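Local coordinates for protein fusolin (Anomala cuprea entomopoxvirus, PDB 4YN1) that builds the crystalline spindles of an insect poxvirus that enhance its virulence, and probably acts on chitin through a domain of the lytic polysaccharide monooxygenase family, at residues A[137-142]-A[187-192]; A[151-156]-A[200-205]. All blocks are in the same frame, centred on the assembly; numbering follows the deposited sequence.

In the fold
Contact 2 uses strand 194-203 of the beta-sandwich itself and contact 1 the loop leading into it, yet they illustrate how chemistry follows location. Contact 1 lies toward the periphery, where the end of strand 131-140 meets that loop; it is only partly buried, and a disulfide flanked by two side-chain hydrogen bonds does the joining. Contact 2 reaches into the interior, where strand 147-154 of one sheet faces strand 194-203 of the other through valines and a proline, before an arginine takes over at the strand ends. Strands 131-140 and 194-203 are neighbours in one sheet, so the two sites share a framework, although their centres are 23 Å apart and they do not touch.

Contact 1. Residues A[137-142]-A[187-192]; sequences EFCPTA and SLCTAN
C139 and C189 each place SG anti to the backbone N (chi1 -177° and 178°), which turns the two sulfurs toward each other across the gap between strand and loop. The result is a disulfide, SG to SG 2.0 Å with a chi3 of 69°, that ties the end of strand 131-140 to the connection running from strand 180-182 to strand 194-203. A covalent link of this kind fixes a loop that has no regular structure of its own. Beside it, the CB of A191 rests 4.1 Å from C139 SG and 4.0 Å from T141 CG2, a small apolar patch next to the sulfurs.

Polar bonds secure the loop before and after the cystine. S187 OG donates to E137 OE2 at 2.7 Å, meeting the carboxylate on its syn side, and accepts from the backbone N of C189, also at 2.7 Å, in an ST turn. The hydroxyl thereby couples the extended glutamate to the loop backbone, while E137 OE1 is engaged by T5 of strand 2-6. At the far end N192 ND2 donates to P140 O at 2.8 Å, keeping that oxygen close to its own amide plane but approaching from above the carbonyl plane.

Contact 2. Residues A[151-156]-A[200-205]; sequences VYVTTP and VPVPYR
Strand 151-154 and strand 200-203 run nearly parallel, 11° apart in direction, and their axes come no closer than 8.1 Å, a spacing bridged by side chains and suited to the two layers of a beta-sandwich. V151 and V200 meet at an oblique angle, CG1 against CG1 at 3.9 Å and CG2 against CG2, both residues keeping CG1 anti to the backbone N. Further along, V153 and the P203 ring reach toward each other tip to tip, with V153 CG2 4.1 Å from P203 CD. This hydrophobic interior illustrates how sheets of a sandwich are joined without sharing backbone hydrogen bonds.

Where the strands run out, R205 changes the chemistry. Its chain bends at chi2 (-75°) and turns the guanidinium side-on to the carbonyl of T154, so that two nitrogens grip one oxygen. The NH2 bond is the shorter and straighter, 2.8 Å to T154 O, in the carbonyl plane and on a lone pair. The single N-H of NE is shared between T154 O, 3.2 Å from NE and met at a bent 140°, and an ordered water. T154 O lies almost exactly in the guanidinium plane, while P156 covers one face, its CG offset toward the rim and its CD 3.6 Å from R205 NH2. The water is also hydrogen-bonded to T154 OG1, which has a further partner in V210 N of strand 209-217. R205 NH1 turns back to Y204 O, which steadies the group further.

Strand 147-154 lies between strands 170-176 and 209-217, antiparallel to both; V173 and F209 of these reach into the same interior, while L136 and I134 of strand 131-140 pack against V200 and V202.

Contact 1. Residues A[137-142]-A[187-192]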
loop_
_atom_site.group_PDB
_atom_site.type_symbol
_atom_site.label_atom_id
_atom_site.label_comp_id
_atom_site.label_asym_id
_atom_site.label_seq_id
_atom_site.Cartn_x
_atom_site.Cartn_y
_atom_site.Cartn_z
ATOM N N GLU A 137 12.453 -0.529 1.278
ATOM C CA GLU A 137 12.955 0.694 1.912
ATOM C C GLU A 137 11.783 1.418 2.530
ATOM O O GLU A 137 10.821 1.750 1.837
ATOM C CB GLU A 137 13.661 1.585 0.889
ATOM C CG GLU A 137 14.343 2.821 1.493
ATOM C CD GLU A 137 14.809 3.840 0.474
ATOM O OE1 GLU A 137 13.937 4.345 -0.262
ATOM O OE2 GLU A 137 16.013 4.189 0.440
ATOM N N PHE A 138 11.889 1.738 3.808
ATOM C CA PHE A 138 10.883 2.511 4.520
ATOM C C PHE A 138 11.533 3.854 4.836
ATOM O O PHE A 138 12.662 3.910 5.343
ATOM C CB PHE A 138 10.419 1.783 5.787
ATOM C CG PHE A 138 9.282 2.489 6.458
ATOM C CD1 PHE A 138 9.519 3.496 7.382
ATOM C CD2 PHE A 138 7.968 2.134 6.194
ATOM C CE1 PHE A 138 8.465 4.156 7.996
ATOM C CE2 PHE A 138 6.921 2.851 6.751
ATOM C CZ PHE A 138 7.169 3.814 7.696
ATOM N N CYS A 139 10.814 4.925 4.500
ATOM C CA CYS A 139 11.271 6.307 4.576
ATOM C C CYS A 139 10.673 6.992 5.836
ATOM O O CYS A 139 9.502 7.342 5.851
ATOM C CB CYS A 139 10.860 6.993 3.282
ATOM S SG CYS A 139 11.411 8.704 3.122
ATOM N N PRO A 140 11.420 7.068 6.948
ATOM C CA PRO A 140 10.880 7.675 8.176
ATOM C C PRO A 140 10.960 9.204 8.088
ATOM O O PRO A 140 11.991 9.759 7.659
ATOM C CB PRO A 140 11.805 7.125 9.245
ATOM C CG PRO A 140 13.098 7.016 8.567
ATOM C CD PRO A 140 12.829 6.712 7.135
ATOM N N THR A 141 9.891 9.892 8.454
ATOM C CA THR A 141 9.894 11.367 8.520
ATOM C C THR A 141 10.084 11.868 9.954
ATOM O O THR A 141 10.163 13.067 10.172
ATOM C CB THR A 141 8.686 11.954 7.821
ATOM O OG1 THR A 141 7.500 11.526 8.462
ATOM C CG2 THR A 141 8.621 11.535 6.367
ATOM N N ALA A 142 10.078 10.966 10.916
ATOM C CA ALA A 142 10.373 11.210 12.319
ATOM C C ALA A 142 11.014 9.933 12.847
ATOM O O ALA A 142 10.601 8.845 12.454
ATOM C CB ALA A 142 9.095 11.507 13.092
ATOM N N SER A 187 18.497 6.390 -3.565
ATOM C CA SER A 187 17.193 6.469 -2.885
ATOM C C SER A 187 16.492 7.777 -3.434
ATOM O O SER A 187 17.249 8.658 -3.758
ATOM C CB SER A 187 17.431 6.551 -1.379
ATOM O OG SER A 187 16.224 6.605 -0.645
ATOM N N LEU A 188 15.192 7.985 -3.675
ATOM C CA LEU A 188 13.928 7.350 -3.379
ATOM C C LEU A 188 13.311 8.119 -2.164
ATOM O O LEU A 188 12.369 8.900 -2.335
ATOM C CB LEU A 188 14.134 5.862 -3.177
ATOM C CG LEU A 188 12.993 4.954 -3.222
ATOM C CD1 LEU A 188 12.205 5.006 -4.576
ATOM C CD2 LEU A 188 13.445 3.595 -2.970
ATOM N N CYS A 189 13.964 8.048 -1.007
ATOM C CA CYS A 189 13.518 8.724 0.198
ATOM C C CYS A 189 14.163 10.106 0.235
ATOM O O CYS A 189 15.275 10.241 0.713
ATOM C CB CYS A 189 13.882 7.887 1.420
ATOM S SG CYS A 189 13.444 8.634 3.010
ATOM N N THR A 190 13.504 11.128 -0.319
ATOM C CA THR A 190 14.073 12.488 -0.286
ATOM C C THR A 190 13.849 13.161 1.051
ATOM O O THR A 190 14.507 14.159 1.359
ATOM C CB THR A 190 13.453 13.356 -1.406
ATOM O OG1 THR A 190 12.050 13.206 -1.364
ATOM C CG2 THR A 190 13.961 12.960 -2.781
ATOM N N ALA A 191 12.896 12.666 1.823
ATOM C CA ALA A 191 12.506 13.262 3.099
ATOM C C ALA A 191 13.472 13.026 4.231
ATOM O O ALA A 191 13.357 13.678 5.266
ATOM C CB ALA A 191 11.121 12.788 3.494
ATOM N N ASN A 192 14.404 12.086 4.090
ATOM C CA ASN A 192 15.339 11.843 5.173
ATOM C C ASN A 192 16.653 11.323 4.626
ATOM O O ASN A 192 16.642 10.579 3.673
ATOM C CB ASN A 192 14.704 10.839 6.150
ATOM C CG ASN A 192 15.269 10.872 7.526
ATOM O OD1 ASN A 192 16.460 11.054 7.725
ATOM N ND2 ASN A 192 14.430 10.733 8.533
#

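Contact 2. Residues A[151-156]-A[200-205]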
loop_
_atom_site.group_PDB
_atom_site.type_symbol
_atom_site.label_atom_id
_atom_site.label_comp_id
_atom_site.label_asym_id
_atom_site.label_seq_id
_atom_site.Cartn_x
_atom_site.Cartn_y
_atom_site.Cartn_z
ATOM N N VAL A 151 5.846 -7.290 8.271
ATOM C CA VAL A 151 5.433 -7.234 6.882
ATOM C C VAL A 151 4.577 -8.425 6.559
ATOM O O VAL A 151 4.915 -9.550 6.912
ATOM C CB VAL A 151 6.601 -7.115 5.899
ATOM C CG1 VAL A 151 6.078 -6.864 4.493
ATOM C CG2 VAL A 151 7.569 -5.999 6.319
ATOM N N TYR A 152 3.446 -8.164 5.913
ATOM C CA TYR A 152 2.510 -9.205 5.517
ATOM C C TYR A 152 2.349 -9.169 4.034
ATOM O O TYR A 152 2.544 -8.121 3.432
ATOM C CB TYR A 152 1.141 -8.975 6.144
ATOM C CG TYR A 152 1.150 -8.940 7.652
ATOM C CD1 TYR A 152 1.516 -7.786 8.342
ATOM C CD2 TYR A 152 0.746 -10.045 8.398
ATOM C CE1 TYR A 152 1.590 -7.769 9.734
ATOM C CE2 TYR A 152 0.794 -10.033 9.789
ATOM C CZ TYR A 152 1.239 -8.901 10.454
ATOM O OH TYR A 152 1.315 -8.916 11.827
ATOM N N VAL A 153 1.952 -10.285 3.442
ATOM C CA VAL A 153 1.634 -10.351 2.004
ATOM C C VAL A 153 0.235 -10.993 1.872
ATOM O O VAL A 153 -0.145 -11.883 2.662
ATOM C CB VAL A 153 2.721 -11.111 1.208
ATOM C CG1 VAL A 153 2.348 -11.259 -0.256
ATOM C CG2 VAL A 153 4.071 -10.398 1.332
ATOM N N THR A 154 -0.514 -10.563 0.879
ATOM C CA THR A 154 -1.810 -11.148 0.664
ATOM C C THR A 154 -1.670 -12.647 0.305
ATOM O O THR A 154 -0.702 -13.071 -0.329
ATOM C CB THR A 154 -2.615 -10.405 -0.389
ATOM O OG1 THR A 154 -1.795 -10.136 -1.540
ATOM C CG2 THR A 154 -3.226 -9.090 0.155
ATOM N N THR A 155 -2.644 -13.406 0.731
ATOM C CA THR A 155 -2.774 -14.853 0.467
ATOM C C THR A 155 -2.962 -15.068 -1.047
ATOM O O THR A 155 -3.408 -14.144 -1.742
ATOM C CB THR A 155 -3.946 -15.404 1.310
ATOM O OG1 THR A 155 -3.971 -16.822 1.250
ATOM C CG2 THR A 155 -5.259 -14.851 0.890
ATOM N N PRO A 156 -2.619 -16.254 -1.609
ATOM C CA PRO A 156 -2.664 -16.397 -3.085
ATOM C C PRO A 156 -3.999 -16.140 -3.753
ATOM O O PRO A 156 -4.034 -15.739 -4.912
ATOM C CB PRO A 156 -2.229 -17.862 -3.311
ATOM C CG PRO A 156 -1.465 -18.207 -2.118
ATOM C CD PRO A 156 -2.030 -17.457 -0.976
ATOM N N VAL A 200 12.825 -8.563 2.711
ATOM C CA VAL A 200 11.551 -9.216 2.907
ATOM C C VAL A 200 11.449 -10.420 1.952
ATOM O O VAL A 200 11.495 -10.218 0.746
ATOM C CB VAL A 200 10.382 -8.230 2.684
ATOM C CG1 VAL A 200 9.023 -8.925 2.858
ATOM C CG2 VAL A 200 10.473 -7.066 3.656
ATOM N N PRO A 201 11.253 -11.641 2.481
ATOM C CA PRO A 201 11.080 -12.824 1.595
ATOM C C PRO A 201 9.649 -12.863 1.089
ATOM O O PRO A 201 8.738 -13.294 1.790
ATOM C CB PRO A 201 11.402 -14.013 2.514
ATOM C CG PRO A 201 11.118 -13.533 3.885
ATOM C CD PRO A 201 11.188 -12.019 3.905
ATOM N N VAL A 202 9.441 -12.367 -0.122
ATOM C CA VAL A 202 8.091 -12.278 -0.671
ATOM C C VAL A 202 7.766 -13.591 -1.372
ATOM O O VAL A 202 8.521 -13.986 -2.263
ATOM C CB VAL A 202 7.959 -11.072 -1.625
ATOM C CG1 VAL A 202 6.543 -10.995 -2.204
ATOM C CG2 VAL A 202 8.293 -9.778 -0.888
ATOM N N PRO A 203 6.648 -14.259 -1.013
ATOM C CA PRO A 203 6.280 -15.490 -1.697
ATOM C C PRO A 203 5.876 -15.204 -3.138
ATOM O O PRO A 203 5.289 -14.157 -3.465
ATOM C CB PRO A 203 5.095 -16.017 -0.851
ATOM C CG PRO A 203 4.477 -14.825 -0.280
ATOM C CD PRO A 203 5.647 -13.918 0.016
ATOM N N TYR A 204 6.225 -16.112 -4.013
ATOM C CA TYR A 204 5.856 -15.998 -5.406
ATOM C C TYR A 204 4.339 -15.897 -5.562
ATOM O O TYR A 204 3.588 -16.569 -4.869
ATOM C CB TYR A 204 6.371 -17.204 -6.196
ATOM C CG TYR A 204 5.864 -17.268 -7.617
ATOM C CD1 TYR A 204 4.630 -17.842 -7.915
ATOM C CD2 TYR A 204 6.639 -16.815 -8.674
ATOM C CE1 TYR A 204 4.152 -17.883 -9.225
ATOM C CE2 TYR A 204 6.175 -16.868 -9.987
ATOM C CZ TYR A 204 4.964 -17.462 -10.263
ATOM O OH TYR A 204 4.516 -17.462 -11.560
ATOM N N ARG A 205 3.930 -15.124 -6.559
ATOM C CA ARG A 205 2.545 -14.936 -6.962
ATOM C C ARG A 205 2.503 -14.802 -8.462
ATOM O O ARG A 205 3.408 -14.205 -9.031
ATOM C CB ARG A 205 2.009 -13.629 -6.354
ATOM C CG ARG A 205 1.896 -13.611 -4.821
ATOM C CD ARG A 205 0.725 -14.422 -4.375
ATOM N NE ARG A 205 0.596 -14.475 -2.926
ATOM C CZ ARG A 205 1.125 -15.399 -2.132
ATOM N NH1 ARG A 205 1.895 -16.366 -2.637
ATOM N NH2 ARG A 205 0.887 -15.373 -0.829
HETATM O O HOH W 1 -1.739 -12.426 -3.089
#